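PDB 4JLE: phist from Plasmodium falciparum, which binds the virulence factor PfEMP1, probably the PfEMP1 ATS domain through this PHIST domain of a longer protein, and comigrates with it to knobs on infected red cells. Local coordinates for residues E33-R37 against N38-I42; E49-R52 against E53-K56; K136-F139 against D140-E144. All blocks are in the same frame, centred on the assembly; numbering follows the deposited sequence.

Overall arrangement
Helices 7-14 and 21-28 lead from the N terminus to contact 1, where strand 34-36 turns into helix 37-72. Contact 2 follows on the same helix, the two centres about 22 Å apart. After helix 77-110 and strand 115-116 comes contact 3, on the last long helix, 117-163, its centre about 29 Å from that of contact 2. The three lie in series, none enclosing or crossing another, and close no large loop: contact 1 joins a strand end to the first helical turn, contacts 2 and 3 join successive turns. All reach the second subunit; helix 117-163 packs at contact 3 against the partner's helices, and Phe55 of contact 2 meets Met138 of the partner chain's contact 3.

Contact 1 of 3, residues E33-R37 against N38-I42; sequences EFINR and NDMNI
With chi1 near 60°, Asn36 holds its CG between its own backbone N and carbonyl carbon, which swings the amide over the first turn of the coming helix; Asp39, its CG beside the backbone N, turns its carboxylate back toward the Asn36 side. Asn36 is thereby the N-cap of helix 37-72. Its OD1 accepts from Asp39 N at 3.1 Å in an almost straight bond (175°), the donor tilted from the amide plane. Asparagine suits the place because its side chain is short enough to bend onto an N-H that no earlier helical carbonyl can serve. In a classical capping box the Asp39 carboxylate would take Asn36 N directly; here a water relays the link, accepting from Asn36 N at 3.0 Å and donating to Asp39 OD2 at 2.9 Å. The acidic side chain would also be favoured by the positive end of the helix dipole. Regular helical bonding begins with Met40 N to Asn36 O (3.1 Å) and Asn41 N to Arg37 O (2.9 Å).

Ile35, just before the cap, and Met40 form a hydrophobic staple: Ile35 CG2 meets Met40 CG at 3.9 Å, while Ile35 CG1 lies on Asp39 CB at 3.6 Å. Beyond it, Arg37 and Asn41 run side by side, CG of the arginine against ND2 of the asparagine at 3.9 Å.

Asp39 and Ile42 rest on helix 21-28 of the same chain. Met40 packs on Gly112 of the second subunit, and strand 34-36 pairs with an antiparallel strand of that subunit, carrying the sheet across the interface.

Contact 2 of 3, residues E49-R52 against E53-K56; sequences ESER and EKFK
Glu49 to Arg52 each offer a carbonyl to the residue four places on, as in any alpha helix. Glu53 N reaches Glu49 O at 3.0 Å, Lys54 N reaches Ser50 O also at 3.0 Å, and Phe55 N reaches Glu51 O at 3.1 Å. The fourth bond, Lys56 N to Arg52 O, is stretched to 3.4 Å and weak.

Lys54, whose CG lies beside its backbone N (chi1 -79°), runs back over the Ser50 carbonyl and ends with NZ 3.3 Å from Ser50 OG, a weak hydrogen bond. Serine offers a hydroxyl one turn back, where the lysine chain can reach it. Lys54 NZ also lies 4.2 Å from Glu51 OE1, too far for a salt bridge; it may add a weak attraction, though the carboxylate's main partner is Arg135 of the second subunit, in a salt bridge. Lys54 packs on this arginine too.

The helix is the first of the three long helices of this helical-bundle domain, and its sides have different surroundings. Phe55, one turn on from Glu51, is buried, touching Met91 and Gln92 of helix 77-110 and Met138 of the second subunit, a fitting place for a large apolar ring; Arg52 O lies near the plane of that ring at its edge.

A more solvent-facing side carries charge. Glu49 bends at chi2 (49°), bringing OE2 to 3.0 Å from Glu53 OE2, with the two carboxylates turned 56° apart. Both are acceptors, so the approach would be repulsive if both were ionised and might favour protonation of one. Some compensation may come from Arg52, an extended chain whose NH1 lies 3.6 Å from Glu49 OE1; that oxygen is well out of the guanidinium plane, which makes the salt bridge purely electrostatic.

Contact 3 of 3, residues K136-F139 against D140-E144; sequences KSMF and DVWKE
Phe139 and Lys143, one turn apart in a long helix of the dimer, make an apolar touch: with chi1 near 180° in the phenylalanine, ring and lysine chain lie side by side and point the same way, and Lys143 CD approaches Phe139 CZ obliquely at 3.7 Å. A lysine suits this spot because its methylenes can line an aromatic ring while the ammonium travels further. Met138 CG meets Trp142 CD1 at 4.0 Å; both large apolar residues suit their buried places at the subunit interface.

The hydrogen bonds are those of the helix backbone. Val141 N to Ser137 O is the shortest at 2.8 Å and nearly along the C=O axis; Lys143 N to Phe139 O follows at 2.9 Å and Asp140 N to Lys136 O at 3.3 Å. Met138 O accepts from Trp142 N at 3.0 Å and also faces the indole edge, close to CD1 and near the ring plane.

All this lies on helix 117-163, which packs against the second subunit. Phe139 meets Ile62 of that subunit's helix 37-72, Lys143 makes a cation-pi contact with Phe65 on the same helix, and Trp142 packs on Glu90 of the partner's helix 77-110.

Contact 1 of 3, residues E33-R37 against N38-I42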
# COMPACT_ATOMS: atom_id res chain seq x y z
N GLU B 33 -33.92 -2.88 11.99
CA GLU B 33 -34.00 -2.19 10.71
C GLU B 33 -32.80 -1.29 10.42
O GLU B 33 -32.43 -1.10 9.26
CB GLU B 33 -35.28 -1.33 10.62
CG GLU B 33 -35.97 -1.55 9.28
CD GLU B 33 -36.56 -0.33 8.61
OE1 GLU B 33 -37.69 0.05 9.00
OE2 GLU B 33 -35.92 0.23 7.69
N PHE B 34 -32.25 -0.69 11.47
CA PHE B 34 -31.15 0.22 11.33
C PHE B 34 -29.93 -0.31 12.02
O PHE B 34 -30.05 -1.13 12.93
CB PHE B 34 -31.53 1.62 11.86
CG PHE B 34 -32.76 2.21 11.21
CD1 PHE B 34 -32.67 2.93 10.02
CD2 PHE B 34 -34.02 2.02 11.76
CE1 PHE B 34 -33.81 3.43 9.40
CE2 PHE B 34 -35.16 2.53 11.14
CZ PHE B 34 -35.05 3.23 9.96
N ILE B 35 -28.75 0.15 11.57
CA ILE B 35 -27.45 -0.18 12.11
C ILE B 35 -26.73 1.15 12.33
O ILE B 35 -26.72 2.02 11.44
CB ILE B 35 -26.66 -1.21 11.24
CG1 ILE B 35 -25.37 -1.70 11.98
CG2 ILE B 35 -26.40 -0.73 9.78
CD1 ILE B 35 -24.68 -2.96 11.33
N ASN B 36 -26.18 1.33 13.55
CA ASN B 36 -25.45 2.55 13.92
C ASN B 36 -23.98 2.47 13.46
O ASN B 36 -23.52 1.43 12.98
CB ASN B 36 -25.56 2.83 15.45
CG ASN B 36 -25.01 1.73 16.35
OD1 ASN B 36 -23.83 1.36 16.28
ND2 ASN B 36 -25.85 1.19 17.22
N ARG B 37 -23.26 3.62 13.58
CA ARG B 37 -21.86 3.81 13.18
C ARG B 37 -20.92 2.91 13.93
O ARG B 37 -20.00 2.39 13.32
CB ARG B 37 -21.45 5.26 13.38
CG ARG B 37 -20.21 5.63 12.58
CD ARG B 37 -19.51 6.85 13.15
NE ARG B 37 -20.32 8.08 13.09
CZ ARG B 37 -20.03 9.17 12.37
NH1 ARG B 37 -18.94 9.19 11.60
NH2 ARG B 37 -20.83 10.23 12.39
N ASN B 38 -21.13 2.67 15.24
CA ASN B 38 -20.26 1.78 16.00
C ASN B 38 -20.22 0.38 15.38
O ASN B 38 -19.16 -0.10 14.97
CB ASN B 38 -20.70 1.68 17.44
CG ASN B 38 -19.93 0.59 18.17
OD1 ASN B 38 -18.69 0.47 18.03
ND2 ASN B 38 -20.66 -0.25 18.95
N ASP B 39 -21.40 -0.24 15.26
CA ASP B 39 -21.57 -1.56 14.68
C ASP B 39 -21.01 -1.63 13.24
O ASP B 39 -20.37 -2.63 12.88
CB ASP B 39 -23.05 -1.93 14.76
CG ASP B 39 -23.57 -2.09 16.20
OD1 ASP B 39 -22.78 -1.84 17.16
OD2 ASP B 39 -24.74 -2.56 16.37
N MET B 40 -21.18 -0.56 12.44
CA MET B 40 -20.66 -0.51 11.06
C MET B 40 -19.14 -0.49 11.07
O MET B 40 -18.52 -1.17 10.25
CB MET B 40 -21.20 0.72 10.31
CG MET B 40 -22.73 0.65 10.03
SD MET B 40 -23.22 1.98 8.89
CE MET B 40 -23.84 3.28 10.05
N ASN B 41 -18.55 0.25 12.03
CA ASN B 41 -17.11 0.37 12.17
C ASN B 41 -16.51 -0.96 12.64
O ASN B 41 -15.53 -1.41 12.06
CB ASN B 41 -16.75 1.53 13.11
CG ASN B 41 -17.00 2.92 12.54
OD1 ASN B 41 -17.33 3.10 11.36
ND2 ASN B 41 -16.83 3.94 13.37
N ILE B 42 -17.14 -1.62 13.62
CA ILE B 42 -16.71 -2.93 14.12
C ILE B 42 -16.66 -3.89 12.93
O ILE B 42 -15.65 -4.56 12.76
CB ILE B 42 -17.67 -3.45 15.27
CG1 ILE B 42 -17.36 -2.75 16.60
CG2 ILE B 42 -17.63 -5.02 15.41
CD1 ILE B 42 -18.48 -2.75 17.60
O HOH W 1 -26.88 -0.91 15.45

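Contact 2 of 3, residues E49-R52 against E53-K56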
# COMPACT_ATOMS: atom_id res chain seq x y z
N GLU B 49 -9.47 -6.51 8.34
CA GLU B 49 -8.51 -7.45 8.90
C GLU B 49 -8.54 -8.82 8.19
O GLU B 49 -7.48 -9.36 7.88
CB GLU B 49 -8.71 -7.60 10.41
CG GLU B 49 -7.59 -8.36 11.12
CD GLU B 49 -6.15 -7.96 10.84
OE1 GLU B 49 -5.85 -6.74 10.79
OE2 GLU B 49 -5.31 -8.87 10.68
N SER B 50 -9.74 -9.34 7.92
CA SER B 50 -9.93 -10.63 7.24
C SER B 50 -9.36 -10.60 5.80
O SER B 50 -8.70 -11.56 5.37
CB SER B 50 -11.42 -10.98 7.21
OG SER B 50 -11.66 -12.23 6.59
N GLU B 51 -9.57 -9.48 5.09
CA GLU B 51 -9.11 -9.32 3.72
C GLU B 51 -7.60 -9.15 3.68
O GLU B 51 -6.99 -9.66 2.77
CB GLU B 51 -9.81 -8.15 3.01
CG GLU B 51 -11.33 -8.29 2.94
CD GLU B 51 -12.04 -9.54 2.42
OE1 GLU B 51 -11.36 -10.52 2.05
OE2 GLU B 51 -13.29 -9.54 2.40
N ARG B 52 -7.02 -8.54 4.71
CA ARG B 52 -5.59 -8.33 4.91
C ARG B 52 -4.91 -9.69 5.10
O ARG B 52 -3.89 -9.95 4.48
CB ARG B 52 -5.40 -7.40 6.12
CG ARG B 52 -3.99 -7.09 6.59
CD ARG B 52 -4.10 -6.03 7.68
NE ARG B 52 -2.85 -5.80 8.43
CZ ARG B 52 -2.70 -4.87 9.37
NH1 ARG B 52 -3.71 -4.07 9.69
NH2 ARG B 52 -1.54 -4.75 10.01
N GLU B 53 -5.51 -10.58 5.91
CA GLU B 53 -4.97 -11.92 6.16
C GLU B 53 -5.05 -12.82 4.93
O GLU B 53 -4.11 -13.57 4.67
CB GLU B 53 -5.72 -12.62 7.29
CG GLU B 53 -5.37 -12.10 8.67
CD GLU B 53 -6.40 -12.39 9.74
OE1 GLU B 53 -7.22 -13.33 9.56
OE2 GLU B 53 -6.40 -11.66 10.76
N LYS B 54 -6.19 -12.81 4.23
CA LYS B 54 -6.43 -13.64 3.07
C LYS B 54 -5.48 -13.24 1.91
O LYS B 54 -5.00 -14.12 1.19
CB LYS B 54 -7.90 -13.54 2.64
CG LYS B 54 -8.86 -14.38 3.48
CD LYS B 54 -10.31 -14.21 3.01
CE LYS B 54 -11.33 -14.79 3.97
NZ LYS B 54 -12.61 -14.02 3.93
N PHE B 55 -5.21 -11.93 1.77
CA PHE B 55 -4.31 -11.38 0.76
C PHE B 55 -2.90 -11.96 0.94
O PHE B 55 -2.27 -12.35 -0.06
CB PHE B 55 -4.31 -9.83 0.82
CG PHE B 55 -3.14 -9.12 0.16
CD1 PHE B 55 -3.10 -8.95 -1.21
CD2 PHE B 55 -2.12 -8.58 0.93
CE1 PHE B 55 -2.01 -8.30 -1.82
CE2 PHE B 55 -1.03 -7.95 0.32
CZ PHE B 55 -0.98 -7.81 -1.05
N LYS B 56 -2.41 -12.02 2.20
CA LYS B 56 -1.11 -12.54 2.60
C LYS B 56 -1.00 -14.02 2.29
O LYS B 56 0.06 -14.45 1.86
CB LYS B 56 -0.86 -12.29 4.09
CG LYS B 56 0.05 -11.08 4.30
CD LYS B 56 0.29 -10.76 5.78
CE LYS B 56 -0.50 -9.56 6.26
NZ LYS B 56 0.12 -8.25 5.89

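Contact 3 of 3, residues K136-F139 against D140-E144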
# COMPACT_ATOMS: atom_id res chain seq x y z
N LYS B 136 7.89 14.90 6.35
CA LYS B 136 8.99 15.31 7.23
C LYS B 136 9.68 14.08 7.84
O LYS B 136 10.89 13.96 7.78
CB LYS B 136 8.47 16.21 8.37
CG LYS B 136 8.44 17.70 8.07
CD LYS B 136 7.63 18.44 9.12
CE LYS B 136 7.17 19.81 8.67
NZ LYS B 136 6.01 20.28 9.48
N SER B 137 8.88 13.17 8.43
CA SER B 137 9.33 11.93 9.05
C SER B 137 10.12 11.03 8.04
O SER B 137 11.22 10.58 8.37
CB SER B 137 8.12 11.17 9.61
OG SER B 137 8.44 9.83 9.97
N MET B 138 9.55 10.82 6.83
CA MET B 138 10.08 10.04 5.70
C MET B 138 11.46 10.57 5.28
O MET B 138 12.37 9.78 5.00
CB MET B 138 9.09 10.12 4.52
CG MET B 138 9.56 9.48 3.23
SD MET B 138 8.51 9.89 1.81
CE MET B 138 9.73 10.15 0.59
N PHE B 139 11.61 11.90 5.25
CA PHE B 139 12.85 12.56 4.87
C PHE B 139 13.96 12.16 5.87
O PHE B 139 15.00 11.64 5.47
CB PHE B 139 12.69 14.09 4.83
CG PHE B 139 13.96 14.80 4.38
CD1 PHE B 139 14.41 14.68 3.08
CD2 PHE B 139 14.74 15.52 5.28
CE1 PHE B 139 15.58 15.31 2.67
CE2 PHE B 139 15.93 16.14 4.87
CZ PHE B 139 16.34 16.03 3.58
N ASP B 140 13.67 12.36 7.15
CA ASP B 140 14.59 12.11 8.27
C ASP B 140 14.95 10.63 8.39
O ASP B 140 16.12 10.30 8.49
CB ASP B 140 13.90 12.59 9.56
CG ASP B 140 13.75 14.09 9.76
OD1 ASP B 140 14.48 14.87 9.10
OD2 ASP B 140 12.96 14.49 10.64
N VAL B 141 13.94 9.75 8.33
CA VAL B 141 14.13 8.30 8.43
C VAL B 141 15.01 7.76 7.28
O VAL B 141 16.03 7.14 7.56
CB VAL B 141 12.77 7.56 8.50
CG1 VAL B 141 12.94 6.07 8.17
CG2 VAL B 141 12.13 7.73 9.86
N TRP B 142 14.61 7.99 6.02
CA TRP B 142 15.29 7.44 4.86
C TRP B 142 16.60 8.12 4.58
O TRP B 142 17.54 7.44 4.15
CB TRP B 142 14.35 7.42 3.67
CG TRP B 142 13.23 6.48 4.00
CD1 TRP B 142 12.09 6.77 4.71
CD2 TRP B 142 13.29 5.06 3.90
NE1 TRP B 142 11.41 5.61 5.00
CE2 TRP B 142 12.13 4.54 4.52
CE3 TRP B 142 14.20 4.17 3.31
CZ2 TRP B 142 11.86 3.18 4.56
CZ3 TRP B 142 13.91 2.82 3.32
CH2 TRP B 142 12.78 2.34 3.98
N LYS B 143 16.75 9.42 4.95
CA LYS B 143 18.04 10.08 4.79
C LYS B 143 19.06 9.37 5.67
O LYS B 143 20.17 9.10 5.23
CB LYS B 143 17.93 11.56 5.15
CG LYS B 143 19.05 12.43 4.62
CD LYS B 143 18.94 13.85 5.15
CE LYS B 143 20.27 14.34 5.68
NZ LYS B 143 20.31 15.81 5.82
N GLU B 144 18.66 8.98 6.89
CA GLU B 144 19.56 8.29 7.83
C GLU B 144 19.79 6.83 7.45
O GLU B 144 20.91 6.36 7.57
CB GLU B 144 19.03 8.38 9.27
CG GLU B 144 19.08 9.79 9.85
CD GLU B 144 20.44 10.48 9.88
OE1 GLU B 144 21.47 9.78 10.04
OE2 GLU B 144 20.47 11.71 9.69